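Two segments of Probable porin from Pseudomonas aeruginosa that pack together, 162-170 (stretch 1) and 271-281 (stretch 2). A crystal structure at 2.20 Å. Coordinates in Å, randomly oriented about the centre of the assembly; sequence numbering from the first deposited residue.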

# COMPACT_ATOMS: atom_id res chain seq x y z
N ASP A 162 18.60 -8.00 -6.84
CA ASP A 162 17.15 -8.10 -6.80
C ASP A 162 16.67 -9.53 -6.53
O ASP A 162 17.35 -10.32 -5.87
CB ASP A 162 16.53 -7.55 -8.10
CG ASP A 162 16.70 -6.03 -8.24
OD1 ASP A 162 17.41 -5.42 -7.41
OD2 ASP A 162 16.11 -5.46 -9.18
N ASP A 163 15.49 -9.86 -7.06
CA ASP A 163 14.75 -11.06 -6.71
C ASP A 163 13.97 -10.86 -5.43
O ASP A 163 14.36 -10.08 -4.56
CB ASP A 163 15.63 -12.30 -6.60
CG ASP A 163 16.23 -12.69 -7.92
OD1 ASP A 163 15.76 -12.18 -8.95
OD2 ASP A 163 17.18 -13.50 -7.92
N MET A 164 12.86 -11.59 -5.33
CA MET A 164 11.86 -11.36 -4.30
C MET A 164 11.84 -12.44 -3.22
O MET A 164 12.19 -13.60 -3.45
CB MET A 164 10.49 -11.23 -4.96
CG MET A 164 10.38 -9.99 -5.82
SD MET A 164 9.03 -10.08 -7.00
CE MET A 164 9.58 -11.42 -8.08
N TYR A 165 11.43 -12.04 -2.03
CA TYR A 165 11.39 -12.96 -0.90
C TYR A 165 10.38 -12.42 0.10
O TYR A 165 9.94 -11.28 -0.03
CB TYR A 165 12.79 -13.15 -0.29
CG TYR A 165 13.48 -11.86 0.14
CD1 TYR A 165 14.19 -11.08 -0.77
CD2 TYR A 165 13.41 -11.43 1.46
CE1 TYR A 165 14.82 -9.92 -0.38
CE2 TYR A 165 14.03 -10.26 1.86
CZ TYR A 165 14.73 -9.51 0.94
OH TYR A 165 15.34 -8.35 1.35
N ILE A 166 9.99 -13.24 1.07
CA ILE A 166 9.10 -12.78 2.13
C ILE A 166 9.85 -11.76 2.97
O ILE A 166 10.99 -12.01 3.37
CB ILE A 166 8.63 -13.93 3.04
CG1 ILE A 166 7.72 -14.91 2.26
CG2 ILE A 166 7.95 -13.36 4.31
CD1 ILE A 166 7.53 -16.27 2.94
N MET A 167 9.21 -10.62 3.23
CA MET A 167 9.78 -9.57 4.07
C MET A 167 10.19 -10.13 5.43
O MET A 167 9.35 -10.69 6.15
CB MET A 167 8.76 -8.45 4.28
CG MET A 167 9.27 -7.25 5.09
SD MET A 167 10.37 -6.16 4.15
CE MET A 167 11.93 -7.04 4.24
N GLY A 168 11.46 -9.99 5.79
CA GLY A 168 11.97 -10.54 7.04
C GLY A 168 12.75 -11.84 6.91
O GLY A 168 13.32 -12.32 7.89
N ARG A 169 12.81 -12.42 5.71
CA ARG A 169 13.54 -13.68 5.53
C ARG A 169 14.80 -13.61 4.64
O ARG A 169 15.24 -12.53 4.24
CB ARG A 169 12.59 -14.83 5.11
CG ARG A 169 11.11 -14.52 5.32
CD ARG A 169 10.32 -15.54 6.15
NE ARG A 169 10.25 -16.86 5.55
CZ ARG A 169 9.37 -17.82 5.87
NH1 ARG A 169 8.43 -17.63 6.79
NH2 ARG A 169 9.42 -18.99 5.26
N ASP A 170 15.37 -14.78 4.33
CA ASP A 170 16.68 -14.91 3.66
C ASP A 170 16.74 -14.35 2.22
O ASP A 170 16.26 -14.98 1.27
CB ASP A 170 17.12 -16.38 3.67
CG ASP A 170 18.52 -16.60 3.10
OD1 ASP A 170 19.21 -15.60 2.77
OD2 ASP A 170 18.93 -17.78 2.99
N ASN A 271 1.96 -19.99 13.08
CA ASN A 271 3.18 -19.55 13.76
C ASN A 271 3.96 -18.42 13.06
O ASN A 271 4.91 -17.89 13.64
CB ASN A 271 4.10 -20.72 14.14
CG ASN A 271 4.99 -21.12 13.02
OD1 ASN A 271 4.53 -21.34 11.90
ND2 ASN A 271 6.30 -21.18 13.29
N ASP A 272 3.55 -18.04 11.85
CA ASP A 272 4.22 -16.97 11.11
C ASP A 272 3.51 -15.62 11.09
O ASP A 272 2.28 -15.54 11.18
CB ASP A 272 4.49 -17.41 9.66
CG ASP A 272 5.51 -18.53 9.58
OD1 ASP A 272 6.51 -18.45 10.33
OD2 ASP A 272 5.31 -19.48 8.78
N ALA A 273 4.29 -14.56 10.95
CA ALA A 273 3.74 -13.26 10.61
C ALA A 273 3.11 -13.33 9.22
O ALA A 273 3.40 -14.23 8.44
CB ALA A 273 4.85 -12.20 10.62
N PHE A 274 2.23 -12.38 8.92
CA PHE A 274 1.65 -12.26 7.59
C PHE A 274 2.73 -12.01 6.52
O PHE A 274 3.46 -11.03 6.60
CB PHE A 274 0.63 -11.13 7.58
CG PHE A 274 -0.06 -10.95 6.26
CD1 PHE A 274 -0.78 -12.00 5.69
CD2 PHE A 274 -0.00 -9.72 5.59
CE1 PHE A 274 -1.43 -11.84 4.48
CE2 PHE A 274 -0.65 -9.54 4.37
CZ PHE A 274 -1.37 -10.60 3.81
N PRO A 275 2.82 -12.90 5.53
CA PRO A 275 3.82 -12.76 4.46
C PRO A 275 3.50 -11.61 3.51
O PRO A 275 2.39 -11.55 2.96
CB PRO A 275 3.74 -14.09 3.71
CG PRO A 275 3.03 -15.04 4.68
CD PRO A 275 2.09 -14.18 5.43
N VAL A 276 4.46 -10.70 3.34
CA VAL A 276 4.43 -9.72 2.25
C VAL A 276 5.73 -9.81 1.50
O VAL A 276 6.74 -10.25 2.05
CB VAL A 276 4.23 -8.27 2.76
CG1 VAL A 276 2.80 -8.05 3.19
CG2 VAL A 276 5.19 -7.97 3.93
N LEU A 277 5.71 -9.38 0.23
CA LEU A 277 6.94 -9.26 -0.56
C LEU A 277 7.92 -8.26 0.07
O LEU A 277 7.51 -7.26 0.66
CB LEU A 277 6.62 -8.83 -1.99
CG LEU A 277 5.79 -9.84 -2.81
CD1 LEU A 277 5.38 -9.26 -4.17
CD2 LEU A 277 6.57 -11.13 -3.00
N ASN A 278 9.21 -8.54 -0.06
CA ASN A 278 10.26 -7.66 0.46
C ASN A 278 10.21 -6.28 -0.20
O ASN A 278 9.60 -6.10 -1.25
CB ASN A 278 11.63 -8.26 0.16
CG ASN A 278 11.90 -8.32 -1.32
OD1 ASN A 278 11.25 -9.08 -2.05
ND2 ASN A 278 12.79 -7.46 -1.80
N GLY A 279 10.86 -5.30 0.43
CA GLY A 279 10.89 -3.94 -0.08
C GLY A 279 9.83 -3.06 0.57
O GLY A 279 9.39 -2.09 -0.01
N TYR A 280 9.43 -3.42 1.78
CA TYR A 280 8.40 -2.67 2.50
C TYR A 280 7.07 -2.56 1.74
O TYR A 280 6.33 -1.59 1.89
CB TYR A 280 8.93 -1.28 2.90
CG TYR A 280 10.09 -1.35 3.87
CD1 TYR A 280 9.88 -1.66 5.21
CD2 TYR A 280 11.39 -1.10 3.45
CE1 TYR A 280 10.93 -1.72 6.11
CE2 TYR A 280 12.46 -1.16 4.34
CZ TYR A 280 12.22 -1.47 5.67
OH TYR A 280 13.27 -1.52 6.55
N THR A 281 6.79 -3.56 0.92
CA THR A 281 5.49 -3.67 0.30
C THR A 281 4.44 -3.56 1.39
O THR A 281 4.61 -4.06 2.49
CB THR A 281 5.37 -5.02 -0.40
OG1 THR A 281 6.55 -5.24 -1.19
CG2 THR A 281 4.15 -5.06 -1.31
O HOH W 1 6.56 -10.77 5.85

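Three direct hydrogen bonds join two irregular stretches: two backbone bonds form a single beta bridge, Ile166 with Leu277, and a third uses the Asn278 side chain. The straightest runs from Met167 N to Val276 O at 2.8 Å, with an N-H...O angle of 177°; the same carbonyl receives a CA-H...O contact, Ile166 CA to Val276 O at 3.5 Å. Asn278 ties down Tyr165 twice: Asn278 N donates to Tyr165 O at 2.8 Å, and Asn278 OD1 accepts from Tyr165 N at 3.0 Å. With chi1 at 65° (p), the short amide side chain carries its oxygen to a backbone NH, a role that suits asparagine. A water extends the bridge, donating to Met167 O at 2.8 Å and accepting from Val276 N at 3.3 Å.

The Tyr165 CA-to-CB bond points away from stretch 2, but chi1 of 55° (p) brings the ring back over Asn278, whose CB lies 3.5 Å from the ring centroid and 14° off its normal, a CH-pi contact over one face. Asn278, itself buried, gives up 101 Å², the largest share of the 521 Å² covered between the stretches.

Met167 follows with 93 Å². Met167 CB packs against Val276 CG2 at 3.6 Å, and Met167 SD lies 3.7 Å from Tyr280 N and, obliquely, 4.9 Å from the centroid of the Tyr280 ring; a long, unbranched side chain can reach both. Two looser apolar contacts add to the packing: Ile166 CG2 meets Pro275 CB at 4.3 Å, and Met164 CB meets Leu277 CD2 at 4.4 Å, all four residues being buried.

A type II turn from Ile166 to Arg169, closed by Arg169 N to Ile166 O at 3.0 Å, reverses stretch 1; the positive phi of Gly168 suits glycine. From the last residue of the turn, Arg169 NH1 stands 4.1 Å from Asp272 OD1, opposite charges too far apart for a salt bridge.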